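Local coordinates for glucose-1-phosphate uridylyltransferase (PDB 2UX8) that catalyses the transfer of a uridylyl group from UTP to glucose 1-phosphate, giving UDP-glucose and diphosphate, at the interface of chains A and B and the interface of chains A and C. Residues are numbered along the deposited sequence; one frame, centred on the assembly and turned at random. Chains: chain A/B/C, Glucose-1-phosphate uridylyltransferase.

Contacts 1 and 3 lie about 25 Å apart, measured between the centres of their C-alpha atoms, and are parts of one two-fold A-B interface, seen with the chains in exchanged roles. Both use Leu29, facing Met88 of helix 82-89 and Leu98 of 3-10 helix 95-98, and the Pro30 that follows it. Contact 2, about 22 Å from contact 1 and 37 Å from contact 3, belongs to a second two-fold surface, between chains A and C. Its A:Lys104, A:Pro105 and A:Asn107 follow closely after A:Thr101 of contact 1. One chain thus meets two neighbours, consistent with the deposited assembly of four copies.

Contact 1: the interface of chains A and B. Residues chain A 76, 81, 84, 88, 98, 101; chain B 24, 26, 29-30, 33.
B:Lys33 lies with its aliphatic chain among A:Ala81, A:Leu84, A:Leu98 and A:Thr101, and apolar packing makes this patch, since no nitrogen or oxygen of one side comes within bonding distance of the other. The branch CD2 of A:Leu84 meets B:Lys33 CB at 3.6 Å, the two side chains at about a right angle. Further along the lysine, A:Leu98 CD2 lies 3.7 Å from CD of B:Lys33, and A:Ala81 CB lies 3.8 Å from its CE. A:Thr101 approaches tip to tip with its methyl, CG2, which is 3.4 Å from B:Lys33 CE; the modelled approach of that methyl to the amine NZ is too short to be trusted. A bend at chi3 (-99°) carries CE of B:Lys33 toward A:Ala81. To one side, A:Met88 and B:Leu29 also meet end to end, SD against CD2 at 3.7 Å. B:Leu29, B:Pro30 and B:Lys33 belong to the GXGTRXLPXTKXXPK signature segment of nucleotidyltransferases, so this face of the deposited tetramer, plausibly the working oligomer, is built on active-site sequence. In the second shell, the A:Thr101 hydroxyl is tied to the backbone of its own chain, which is likely to restrain the rotation that aims the methyl. An alanine here would probably leave the A:Leu98 carbonyl without its hydroxyl mate and open a gap beside the lysine chain. That hydroxyl, OG1, donates to A:Leu98 O over 2.8 Å from above the carbonyl plane, with a C=O...O angle of 108°.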
loop_
_atom_site.group_PDB
_atom_site.type_symbol
_atom_site.label_atom_id
_atom_site.label_comp_id
_atom_site.label_asym_id
_atom_site.label_seq_id
_atom_site.Cartn_x
_atom_site.Cartn_y
_atom_site.Cartn_z
ATOM N N ASP A 76 9.034 2.705 -4.057
ATOM C CA ASP A 76 8.703 4.097 -3.819
ATOM C C ASP A 76 9.936 4.934 -3.540
ATOM O O ASP A 76 10.015 6.096 -3.934
ATOM C CB ASP A 76 7.724 4.204 -2.655
ATOM C CG ASP A 76 6.338 3.724 -3.028
ATOM O OD1 ASP A 76 5.893 4.052 -4.149
ATOM O OD2 ASP A 76 5.687 3.034 -2.218
ATOM N N ALA A 81 8.957 11.366 -4.614
ATOM C CA ALA A 81 8.140 11.387 -3.408
ATOM C C ALA A 81 7.391 12.704 -3.528
ATOM O O ALA A 81 7.767 13.722 -2.942
ATOM C CB ALA A 81 9.016 11.382 -2.171
ATOM N N LEU A 84 6.212 14.842 -0.329
ATOM C CA LEU A 84 7.375 15.235 0.441
ATOM C C LEU A 84 8.108 16.404 -0.201
ATOM O O LEU A 84 8.379 17.408 0.450
ATOM C CB LEU A 84 8.328 14.048 0.577
ATOM C CG LEU A 84 9.711 14.359 1.155
ATOM C CD1 LEU A 84 9.599 14.594 2.633
ATOM C CD2 LEU A 84 10.658 13.222 0.881
ATOM N N MET A 88 8.772 20.111 1.391
ATOM C CA MET A 88 10.094 20.694 1.554
ATOM C C MET A 88 10.136 22.035 0.849
ATOM O O MET A 88 10.659 23.009 1.384
ATOM C CB MET A 88 11.159 19.802 0.933
ATOM C CG MET A 88 11.080 18.365 1.344
ATOM S SD MET A 88 12.586 17.839 2.142
ATOM C CE MET A 88 13.684 17.690 0.799
ATOM N N LEU A 98 18.154 14.534 -1.489
ATOM C CA LEU A 98 17.609 13.413 -2.244
ATOM C C LEU A 98 18.371 13.091 -3.512
ATOM O O LEU A 98 17.964 12.226 -4.277
ATOM C CB LEU A 98 16.161 13.696 -2.632
ATOM C CG LEU A 98 15.132 14.027 -1.559
ATOM C CD1 LEU A 98 13.805 14.283 -2.224
ATOM C CD2 LEU A 98 15.006 12.875 -0.574
ATOM N N THR A 101 18.721 9.603 -5.336
ATOM C CA THR A 101 17.560 8.841 -4.906
ATOM C C THR A 101 16.731 8.375 -6.082
ATOM O O THR A 101 16.003 7.389 -5.998
ATOM C CB THR A 101 16.666 9.696 -4.008
ATOM O OG1 THR A 101 17.325 9.921 -2.761
ATOM C CG2 THR A 101 15.357 9.022 -3.769
ATOM N N LEU B 24 6.617 13.634 8.780
ATOM C CA LEU B 24 7.364 13.300 7.564
ATOM C C LEU B 24 8.858 13.145 7.846
ATOM O O LEU B 24 9.669 13.040 6.925
ATOM C CB LEU B 24 7.172 14.367 6.486
ATOM C CG LEU B 24 5.744 14.647 6.020
ATOM C CD1 LEU B 24 5.797 15.206 4.605
ATOM C CD2 LEU B 24 4.915 13.370 6.047
ATOM N N THR B 26 11.425 14.665 7.985
ATOM C CA THR B 26 12.377 15.280 7.054
ATOM C C THR B 26 13.825 15.341 7.526
ATOM O O THR B 26 14.736 15.455 6.714
ATOM C CB THR B 26 11.975 16.718 6.693
ATOM O OG1 THR B 26 12.145 17.560 7.838
ATOM C CG2 THR B 26 10.526 16.768 6.231
ATOM N N LEU B 29 16.090 12.293 6.082
ATOM C CA LEU B 29 16.180 11.990 4.650
ATOM C C LEU B 29 17.634 11.675 4.354
ATOM O O LEU B 29 18.525 12.205 5.001
ATOM C CB LEU B 29 15.729 13.175 3.801
ATOM C CG LEU B 29 14.251 13.376 3.430
ATOM C CD1 LEU B 29 13.353 12.389 4.125
ATOM C CD2 LEU B 29 13.844 14.760 3.795
ATOM N N PRO B 30 17.889 10.806 3.357
ATOM C CA PRO B 30 16.872 10.149 2.533
ATOM C C PRO B 30 16.195 8.914 3.098
ATOM O O PRO B 30 15.223 8.425 2.519
ATOM C CB PRO B 30 17.635 9.765 1.271
ATOM C CG PRO B 30 19.095 9.988 1.563
ATOM C CD PRO B 30 19.229 10.302 3.020
ATOM N N LYS B 33 12.365 8.965 3.202
ATOM C CA LYS B 33 11.543 9.495 2.136
ATOM C C LYS B 33 10.459 8.558 1.679
ATOM O O LYS B 33 9.568 8.965 0.958
ATOM C CB LYS B 33 12.367 10.004 0.950
ATOM C CG LYS B 33 12.901 8.981 0.023
ATOM C CD LYS B 33 13.369 9.622 -1.277
ATOM C CE LYS B 33 12.321 9.477 -2.378
ATOM N NZ LYS B 33 12.844 9.815 -3.738
#

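Contact 2: the interface of chains A and C. Residues chain A 104-105, 107; chain C 124, 127-128.
C:Arg127 reaches across to the backbone of A:Pro105 in this small patch between two copies of a UDPGP type 2 nucleotidyltransferase; the paired chains belong to the deposited assembly and plausibly to the working oligomer. The closer part is built around the guanidinium. Its terminal nitrogen NH2 sits 2.7 Å from A:Pro105 O, yet the N-H points away from the oxygen, so the pair is a close polar approach and not a hydrogen bond. With chi1 at 59° and the chain extended from CG to NE, the guanidinium reaches A:Pro105. Behind it, C:Trp124 at the end of helix 119-124 offers one ring face to NE of C:Arg127, which lies 3.0 Å above the plane and toward the rim. On the other branch, NH1 forms a salt bridge of 3.2 Å with C:Asp128 OD2 within the same chain, and this tie probably limits how the guanidinium can turn. The remaining contacts are looser. C:Trp124 CZ3 comes to 4.2 Å from A:Pro105 CB. A:Lys104, bent at chi3 and chi4, crosses the arginine at about a right angle, its CE 3.9 Å from C:Arg127 NH2. Its amine NZ remains 4.6 Å from C:Arg127 NH1, where like charges may repel and C:Asp128 may partly offset them. A:Asn107 is poorly ordered, with ND2 still 4.4 Å from C:Asp128 OD2.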
loop_
_atom_site.group_PDB
_atom_site.type_symbol
_atom_site.label_atom_id
_atom_site.label_comp_id
_atom_site.label_asym_id
_atom_site.label_seq_id
_atom_site.Cartn_x
_atom_site.Cartn_y
_atom_site.Cartn_z
ATOM N N LYS A 104 17.122 8.012 -14.036
ATOM C CA LYS A 104 16.379 8.281 -15.258
ATOM C C LYS A 104 15.260 7.260 -15.386
ATOM O O LYS A 104 15.462 6.077 -15.122
ATOM C CB LYS A 104 17.322 8.186 -16.455
ATOM C CG LYS A 104 17.127 9.272 -17.486
ATOM C CD LYS A 104 18.387 9.449 -18.299
ATOM C CE LYS A 104 18.279 8.762 -19.630
ATOM N NZ LYS A 104 19.606 8.274 -20.075
ATOM N N PRO A 105 14.060 7.698 -15.790
ATOM C CA PRO A 105 12.982 6.711 -15.909
ATOM C C PRO A 105 13.383 5.500 -16.760
ATOM O O PRO A 105 13.982 5.630 -17.829
ATOM C CB PRO A 105 11.832 7.528 -16.499
ATOM C CG PRO A 105 12.073 8.901 -15.918
ATOM C CD PRO A 105 13.571 9.058 -16.080
ATOM N N ASN A 107 15.605 3.267 -15.897
ATOM C CA ASN A 107 16.877 2.727 -15.454
ATOM C C ASN A 107 16.776 1.803 -14.255
ATOM O O ASN A 107 17.765 1.194 -13.846
ATOM C CB ASN A 107 17.882 3.850 -15.210
ATOM C CG ASN A 107 18.443 4.402 -16.503
ATOM O OD1 ASN A 107 18.226 5.551 -16.853
ATOM N ND2 ASN A 107 19.154 3.569 -17.228
ATOM N N TRP C 124 8.339 4.974 -24.269
ATOM C CA TRP C 124 9.764 5.277 -24.263
ATOM C C TRP C 124 10.454 4.671 -23.038
ATOM O O TRP C 124 11.606 4.236 -23.115
ATOM C CB TRP C 124 9.965 6.794 -24.274
ATOM C CG TRP C 124 11.377 7.219 -24.035
ATOM C CD1 TRP C 124 12.405 7.172 -24.921
ATOM C CD2 TRP C 124 11.922 7.737 -22.814
ATOM N NE1 TRP C 124 13.565 7.631 -24.333
ATOM C CE2 TRP C 124 13.295 7.983 -23.038
ATOM C CE3 TRP C 124 11.382 8.018 -21.552
ATOM C CZ2 TRP C 124 14.140 8.499 -22.046
ATOM C CZ3 TRP C 124 12.219 8.531 -20.565
ATOM C CH2 TRP C 124 13.585 8.764 -20.820
ATOM N N ARG C 127 12.180 1.315 -23.344
ATOM C CA ARG C 127 13.254 1.234 -24.323
ATOM C C ARG C 127 14.338 0.183 -24.089
ATOM O O ARG C 127 14.649 -0.599 -24.986
ATOM C CB ARG C 127 13.898 2.612 -24.489
ATOM C CG ARG C 127 14.478 3.201 -23.224
ATOM C CD ARG C 127 14.584 4.704 -23.344
ATOM N NE ARG C 127 14.534 5.344 -22.036
ATOM C CZ ARG C 127 15.579 5.473 -21.228
ATOM N NH1 ARG C 127 16.768 5.011 -21.600
ATOM N NH2 ARG C 127 15.436 6.052 -20.043
ATOM N N ASP C 128 14.918 0.147 -22.898
ATOM C CA ASP C 128 15.980 -0.817 -22.648
ATOM C C ASP C 128 15.501 -2.236 -22.394
ATOM O O ASP C 128 16.293 -3.173 -22.445
ATOM C CB ASP C 128 16.849 -0.340 -21.492
ATOM C CG ASP C 128 17.309 1.088 -21.673
ATOM O OD1 ASP C 128 17.903 1.404 -22.728
ATOM O OD2 ASP C 128 17.068 1.899 -20.757
#

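Contact 3: the interface of chains A and B. Residues chain A 28-31, 267; chain B 44-45, 88, 97-98.
The nucleotidyltransferase signature loop that follows 3-10 helix 26-28 of chain A, together with the start of helix 267-280, meets the turn at B:Asp44, 3-10 helix 95-98 and helix 82-89 of chain B, in an interface of the deposited tetramer that is plausibly biological. A:Leu29 fills the apolar half. Its CB packs 3.6 Å from B:Val97 CG2, while its branch CD1 meets B:Met88 CE at 3.5 Å, tip to tip. The other branch, CD2, turns toward B:Leu98 CD1, at 4.1 Å. A:Pro30, after a cis peptide bond, sets its ring against backbone, with CG 3.6 Å from B:Asp44 O. That same carbonyl accepts a bond from A:Ala31 N, 2.7 Å long but bent, only 120° at the hydrogen. B:Asp44 therefore works through its backbone and its carboxylate. Its chi1 of 49° leaves CG between the backbone N and the carbonyl carbon, and OD2 makes a salt bridge with A:Lys267 NZ at 3.4 Å, weak as a hydrogen bond. The lysine, extended beyond CG, brings NZ across to the carboxylate. Within chain A, A:Phe28 may steady the base of that chain: A:Lys267 CG sits over one ring face, 3.9 Å above the plane and toward the rim.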
loop_
_atom_site.group_PDB
_atom_site.type_symbol
_atom_site.label_atom_id
_atom_site.label_comp_id
_atom_site.label_asym_id
_atom_site.label_seq_id
_atom_site.Cartn_x
_atom_site.Cartn_y
_atom_site.Cartn_z
ATOM N N PHE A 28 16.580 -10.258 11.426
ATOM C CA PHE A 28 16.397 -8.953 12.056
ATOM C C PHE A 28 15.023 -8.718 12.681
ATOM O O PHE A 28 14.642 -7.572 12.920
ATOM C CB PHE A 28 16.690 -7.827 11.063
ATOM C CG PHE A 28 18.093 -7.296 11.144
ATOM C CD1 PHE A 28 19.136 -7.943 10.499
ATOM C CD2 PHE A 28 18.368 -6.145 11.881
ATOM C CE1 PHE A 28 20.443 -7.450 10.585
ATOM C CE2 PHE A 28 19.666 -5.642 11.977
ATOM C CZ PHE A 28 20.706 -6.295 11.328
ATOM N N LEU A 29 14.280 -9.790 12.931
ATOM C CA LEU A 29 12.968 -9.649 13.537
ATOM C C LEU A 29 13.128 -9.065 14.936
ATOM O O LEU A 29 14.133 -9.285 15.579
ATOM C CB LEU A 29 12.263 -11.027 13.585
ATOM C CG LEU A 29 12.003 -11.645 12.203
ATOM C CD1 LEU A 29 11.554 -13.071 12.330
ATOM C CD2 LEU A 29 10.956 -10.809 11.475
ATOM N N PRO A 30 12.141 -8.278 15.392
ATOM C CA PRO A 30 10.915 -7.956 14.662
ATOM C C PRO A 30 10.971 -6.748 13.742
ATOM O O PRO A 30 9.956 -6.390 13.146
ATOM C CB PRO A 30 9.910 -7.788 15.778
ATOM C CG PRO A 30 10.713 -7.051 16.807
ATOM C CD PRO A 30 12.050 -7.801 16.788
ATOM N N ALA A 31 12.145 -6.141 13.625
ATOM C CA ALA A 31 12.324 -4.959 12.783
ATOM C C ALA A 31 11.910 -5.191 11.332
ATOM O O ALA A 31 11.309 -4.322 10.697
ATOM C CB ALA A 31 13.803 -4.484 12.842
ATOM N N LYS A 267 22.977 -8.557 13.218
ATOM C CA LYS A 267 22.853 -7.365 14.049
ATOM C C LYS A 267 24.147 -6.692 14.528
ATOM O O LYS A 267 24.230 -5.460 14.526
ATOM C CB LYS A 267 21.946 -7.664 15.239
ATOM C CG LYS A 267 20.588 -8.157 14.811
ATOM C CD LYS A 267 19.742 -8.693 15.956
ATOM C CE LYS A 267 18.537 -9.442 15.366
ATOM N NZ LYS A 267 17.591 -10.115 16.318
ATOM N N ASP B 44 16.798 -3.912 16.736
ATOM C CA ASP B 44 16.017 -4.860 15.997
ATOM C C ASP B 44 14.536 -4.611 16.136
ATOM O O ASP B 44 13.730 -5.424 15.702
ATOM C CB ASP B 44 16.368 -6.289 16.401
ATOM C CG ASP B 44 16.367 -6.488 17.884
ATOM O OD1 ASP B 44 16.199 -5.499 18.599
ATOM O OD2 ASP B 44 16.540 -7.628 18.342
ATOM N N ARG B 45 14.178 -3.491 16.753
ATOM C CA ARG B 45 12.777 -3.129 16.885
ATOM C C ARG B 45 12.604 -1.684 16.456
ATOM O O ARG B 45 13.486 -0.852 16.671
ATOM C CB ARG B 45 12.268 -3.258 18.329
ATOM C CG ARG B 45 13.134 -4.059 19.257
ATOM C CD ARG B 45 12.425 -4.301 20.569
ATOM N NE ARG B 45 11.651 -5.532 20.549
ATOM C CZ ARG B 45 10.451 -5.657 21.095
ATOM N NH1 ARG B 45 9.901 -4.624 21.688
ATOM N NH2 ARG B 45 9.802 -6.807 21.068
ATOM N N MET B 88 8.622 -19.153 8.567
ATOM C CA MET B 88 9.357 -19.519 9.766
ATOM C C MET B 88 8.980 -20.895 10.266
ATOM O O MET B 88 9.840 -21.674 10.670
ATOM C CB MET B 88 9.107 -18.500 10.867
ATOM C CG MET B 88 9.754 -17.167 10.604
ATOM S SD MET B 88 9.483 -16.058 11.967
ATOM C CE MET B 88 10.910 -16.447 12.994
ATOM N N VAL B 97 10.148 -14.444 18.703
ATOM C CA VAL B 97 10.806 -13.208 18.322
ATOM C C VAL B 97 9.798 -12.119 17.957
ATOM O O VAL B 97 10.136 -10.934 17.905
ATOM C CB VAL B 97 11.761 -13.467 17.143
ATOM C CG1 VAL B 97 10.979 -13.739 15.879
ATOM C CG2 VAL B 97 12.676 -12.305 16.957
ATOM N N LEU B 98 8.555 -12.526 17.723
ATOM C CA LEU B 98 7.483 -11.609 17.351
ATOM C C LEU B 98 6.559 -11.290 18.526
ATOM O O LEU B 98 5.577 -10.565 18.378
ATOM C CB LEU B 98 6.656 -12.225 16.203
ATOM C CG LEU B 98 6.946 -11.916 14.726
ATOM C CD1 LEU B 98 8.378 -11.596 14.502
ATOM C CD2 LEU B 98 6.577 -13.086 13.892
#